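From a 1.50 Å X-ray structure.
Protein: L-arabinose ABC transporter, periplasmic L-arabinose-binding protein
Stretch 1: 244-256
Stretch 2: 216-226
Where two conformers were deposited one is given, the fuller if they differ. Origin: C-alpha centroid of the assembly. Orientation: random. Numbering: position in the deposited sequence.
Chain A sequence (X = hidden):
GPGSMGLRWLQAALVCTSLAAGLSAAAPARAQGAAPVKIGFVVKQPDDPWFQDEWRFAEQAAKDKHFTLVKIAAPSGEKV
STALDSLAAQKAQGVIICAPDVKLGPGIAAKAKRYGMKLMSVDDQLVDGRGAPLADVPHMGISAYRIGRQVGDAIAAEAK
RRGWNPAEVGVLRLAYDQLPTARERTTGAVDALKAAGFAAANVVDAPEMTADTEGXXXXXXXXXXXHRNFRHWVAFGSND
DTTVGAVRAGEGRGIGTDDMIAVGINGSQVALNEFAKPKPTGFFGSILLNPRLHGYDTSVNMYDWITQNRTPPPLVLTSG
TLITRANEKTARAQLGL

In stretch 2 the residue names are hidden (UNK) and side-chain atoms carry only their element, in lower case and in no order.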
# COMPACT_ATOMS: atom_id res chain seq x y z
N VAL A 244 10.92 4.24 0.82
CA VAL A 244 11.86 4.92 1.74
C VAL A 244 13.05 4.02 2.03
O VAL A 244 14.17 4.50 2.27
CB VAL A 244 11.17 5.31 3.07
CG1 VAL A 244 12.19 5.48 4.21
CG2 VAL A 244 10.36 6.56 2.86
N GLY A 245 12.83 2.72 2.07
CA GLY A 245 13.96 1.81 2.24
C GLY A 245 15.04 1.98 1.19
O GLY A 245 16.24 1.99 1.51
N ALA A 246 14.63 2.16 -0.07
CA ALA A 246 15.57 2.41 -1.16
C ALA A 246 16.25 3.77 -1.02
O ALA A 246 17.44 3.94 -1.34
CB ALA A 246 14.88 2.28 -2.52
N VAL A 247 15.51 4.77 -0.55
CA VAL A 247 16.06 6.10 -0.36
C VAL A 247 17.16 6.04 0.73
O VAL A 247 18.26 6.58 0.55
CB VAL A 247 14.97 7.15 -0.04
CG1 VAL A 247 15.56 8.51 0.36
CG2 VAL A 247 14.03 7.32 -1.24
N ARG A 248 16.87 5.36 1.84
CA ARG A 248 17.87 5.20 2.89
C ARG A 248 19.09 4.43 2.39
O ARG A 248 20.22 4.77 2.73
CB ARG A 248 17.30 4.47 4.10
CG ARG A 248 16.28 5.27 4.90
CD ARG A 248 16.88 6.48 5.60
NE ARG A 248 16.69 7.70 4.83
CZ ARG A 248 15.53 8.35 4.74
NH1 ARG A 248 15.42 9.42 3.99
NH2 ARG A 248 14.45 7.91 5.37
N ALA A 249 18.87 3.36 1.63
CA ALA A 249 19.99 2.59 1.10
C ALA A 249 20.86 3.47 0.21
O ALA A 249 22.09 3.50 0.36
CB ALA A 249 19.48 1.37 0.37
N GLY A 250 20.23 4.25 -0.67
CA GLY A 250 20.97 5.14 -1.56
C GLY A 250 21.81 6.12 -0.77
O GLY A 250 22.97 6.37 -1.09
N GLU A 251 21.23 6.71 0.27
CA GLU A 251 21.96 7.67 1.07
C GLU A 251 23.25 7.07 1.64
O GLU A 251 24.32 7.73 1.65
CB GLU A 251 21.08 8.21 2.20
CG GLU A 251 19.95 9.11 1.70
CD GLU A 251 18.89 9.36 2.75
OE1 GLU A 251 19.02 8.81 3.87
OE2 GLU A 251 17.94 10.10 2.47
N GLY A 252 23.16 5.82 2.09
CA GLY A 252 24.32 5.09 2.62
C GLY A 252 25.42 4.86 1.60
O GLY A 252 26.56 4.60 1.97
N ARG A 253 25.07 4.93 0.31
CA ARG A 253 26.02 4.74 -0.79
C ARG A 253 26.36 6.01 -1.58
O ARG A 253 26.82 5.91 -2.73
CB ARG A 253 25.42 3.78 -1.80
CG ARG A 253 24.87 2.51 -1.21
CD ARG A 253 24.73 1.55 -2.35
NE ARG A 253 26.00 0.89 -2.66
CZ ARG A 253 26.35 -0.31 -2.20
NH1 ARG A 253 27.52 -0.82 -2.53
NH2 ARG A 253 25.51 -1.00 -1.43
N GLY A 254 26.11 7.18 -1.02
CA GLY A 254 26.42 8.42 -1.70
C GLY A 254 25.49 8.80 -2.82
O GLY A 254 25.84 9.63 -3.65
N ILE A 255 24.30 8.20 -2.86
CA ILE A 255 23.25 8.58 -3.81
C ILE A 255 22.21 9.37 -3.03
O ILE A 255 21.27 8.79 -2.45
CB ILE A 255 22.56 7.35 -4.43
CG1 ILE A 255 23.59 6.40 -5.03
CG2 ILE A 255 21.58 7.79 -5.51
CD1 ILE A 255 23.06 5.00 -5.22
N GLY A 256 22.39 10.68 -3.01
CA GLY A 256 21.51 11.57 -2.27
C GLY A 256 20.46 12.22 -3.13
O GLY A 256 20.23 11.82 -4.26
N UNK A 216 13.06 -3.68 1.68
CA UNK A 216 13.45 -2.77 0.63
C UNK A 216 14.88 -2.28 0.80
O UNK A 216 15.59 -2.17 -0.18
c UNK A 216 12.51 -1.58 0.61
N UNK A 217 15.26 -1.90 2.03
CA UNK A 217 16.60 -1.43 2.34
C UNK A 217 17.62 -2.48 1.90
O UNK A 217 18.60 -2.19 1.21
c UNK A 217 16.71 -1.09 3.83
c UNK A 217 20.25 -1.03 5.18
c UNK A 217 20.59 0.30 5.03
c UNK A 217 19.00 -1.47 4.79
c UNK A 217 18.07 -0.59 4.24
c UNK A 217 19.66 1.19 4.50
c UNK A 217 18.41 0.74 4.11
N UNK A 218 17.37 -3.73 2.29
CA UNK A 218 18.29 -4.81 1.91
C UNK A 218 18.31 -5.09 0.42
O UNK A 218 19.37 -5.29 -0.16
c UNK A 218 18.22 -5.96 4.17
o UNK A 218 19.03 -5.14 4.60
n UNK A 218 17.53 -6.75 4.94
c UNK A 218 17.96 -6.10 2.68
N UNK A 219 17.15 -5.13 -0.21
CA UNK A 219 17.12 -5.37 -1.64
C UNK A 219 17.77 -4.24 -2.43
O UNK A 219 18.45 -4.49 -3.42
c UNK A 219 15.70 -5.59 -2.10
N UNK A 220 17.57 -3.00 -2.01
CA UNK A 220 18.15 -1.86 -2.74
C UNK A 220 19.67 -1.90 -2.67
O UNK A 220 20.34 -1.68 -3.68
c UNK A 220 17.61 -0.54 -2.21
N UNK A 221 20.22 -2.21 -1.49
CA UNK A 221 21.66 -2.25 -1.32
C UNK A 221 22.29 -3.31 -2.22
O UNK A 221 23.36 -3.06 -2.79
o UNK A 221 22.62 -0.19 0.36
c UNK A 221 22.02 -2.49 0.14
n UNK A 221 21.73 -1.19 2.17
c UNK A 221 22.15 -1.19 0.91
N UNK A 222 21.62 -4.44 -2.37
CA UNK A 222 22.11 -5.48 -3.28
C UNK A 222 22.16 -4.94 -4.72
O UNK A 222 23.14 -5.16 -5.44
c UNK A 222 21.57 -7.70 -4.38
c UNK A 222 21.50 -7.47 -1.87
c UNK A 222 21.25 -6.77 -3.21
c UNK A 222 20.59 -8.64 -1.58
N UNK A 223 21.12 -4.22 -5.12
CA UNK A 223 21.05 -3.68 -6.47
C UNK A 223 22.08 -2.58 -6.71
O UNK A 223 22.71 -2.54 -7.78
c UNK A 223 19.65 -3.14 -6.73
N UNK A 224 22.23 -1.67 -5.76
CA UNK A 224 23.20 -0.58 -5.93
C UNK A 224 24.61 -1.13 -6.07
O UNK A 224 25.40 -0.65 -6.89
c UNK A 224 20.09 2.19 -3.41
c UNK A 224 20.25 2.61 -5.76
c UNK A 224 23.16 0.40 -4.76
c UNK A 224 21.91 1.22 -4.68
c UNK A 224 21.25 1.41 -3.47
c UNK A 224 21.40 1.84 -5.82
c UNK A 224 19.59 2.79 -4.56
N UNK A 225 24.94 -2.14 -5.29
CA UNK A 225 26.26 -2.77 -5.41
C UNK A 225 26.54 -3.31 -6.81
O UNK A 225 27.66 -3.18 -7.30
c UNK A 225 26.43 -3.89 -4.38
o UNK A 225 26.26 -3.35 -3.07
c UNK A 225 27.82 -4.53 -4.46
N UNK A 226 25.55 -3.94 -7.44
CA UNK A 226 25.74 -4.48 -8.80
C UNK A 226 25.74 -3.44 -9.90
O UNK A 226 26.26 -3.70 -10.98
c UNK A 226 24.66 -5.50 -9.13
c UNK A 226 24.67 -6.69 -8.20
n UNK A 226 22.74 -9.98 -7.99
c UNK A 226 23.72 -8.91 -7.65
c UNK A 226 23.86 -7.86 -8.74
O HOH W 1 23.20 1.77 2.24

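Position 216 carries one side-chain carbon, the CB, 4.0 Å from Gly245 CA; a lone carbon defines alanine, Ala216. An ideal CB on Gly245 would lie only 2.7 Å from Ala216 CB, so the bare glycine is what lets the backbones come this close.

Position 217 has one carbon leading to a six-carbon ring with no heteroatom, its edge meeting Arg248 CB: Phe217. Its CA lies 3.5 Å from Gly245 O, a CA-H...O contact with an angle of 147° at the hydrogen. With chi1 at 180° (t), the ring reaches the other helix, CD1 standing 3.9 Å from Arg248 CB.

Position 218 shows two carbons, the second bearing one oxygen and one nitrogen. This is a short amide, Asn218; it points away and touches nothing on stretch 1.

Position 219 has a single carbon, its CB, 7.9 Å from Ala246 CB and touching nothing: Ala219.

Position 220 again has one carbon, but directed toward stretch 1. Its CB is 3.7 Å from Ala249 CB and 3.9 Å from Ala246 CB, and it is Ala220.

Position 221 repeats the two-carbon pattern with a terminal oxygen and nitrogen, its end approaching Ala249 CB and Arg253, hence Asn221. Asn221 OD1 accepts a weak hydrogen bond from Arg253 NH2 (3.5 Å, 155°). Water 1 donates to both Asn221 OD1 and Ala249 O, at 2.8 Å each, bridging the helices.

Position 222 has four carbons forked at the first, one arm two carbons long: Ile222, pointing away.

Position 223, one carbon and no contact, is Ala223.

Position 224 has one carbon and a six-carbon ring. Ile255 CD1 sits over one face, 3.8 Å from the ring centroid and 20° off the normal, a CH-pi contact, and Ala249 CB meets the edge: Phe224. Ala249 CB is 3.9 Å from Phe224 CE2.

Position 225 has one carbon carrying an oxygen and a carbon; the oxygen lies 2.9 Å from Arg253 NH1: Thr225. Its OG1 donates to Asn221 O at 2.9 Å.

Position 226 has four carbons in a row ending in nitrogen, Lys226, directed away.

The helix axes approach to 7.4 Å and cross at -47°, burying 531 Å². Small residues make this possible: Gly245 packs against Ala216 and Phe217, while Ala249 is a knob among Phe217, Ala220, Asn221 and Phe224. Beyond the helix, Arg253 lays its guanidinium with one face over Phe224 C and Thr225 CA, and Ile255 CD1 sits over one face of the Phe224 ring.

Stretch 2, residues 216-226: AFNAANIAFTK
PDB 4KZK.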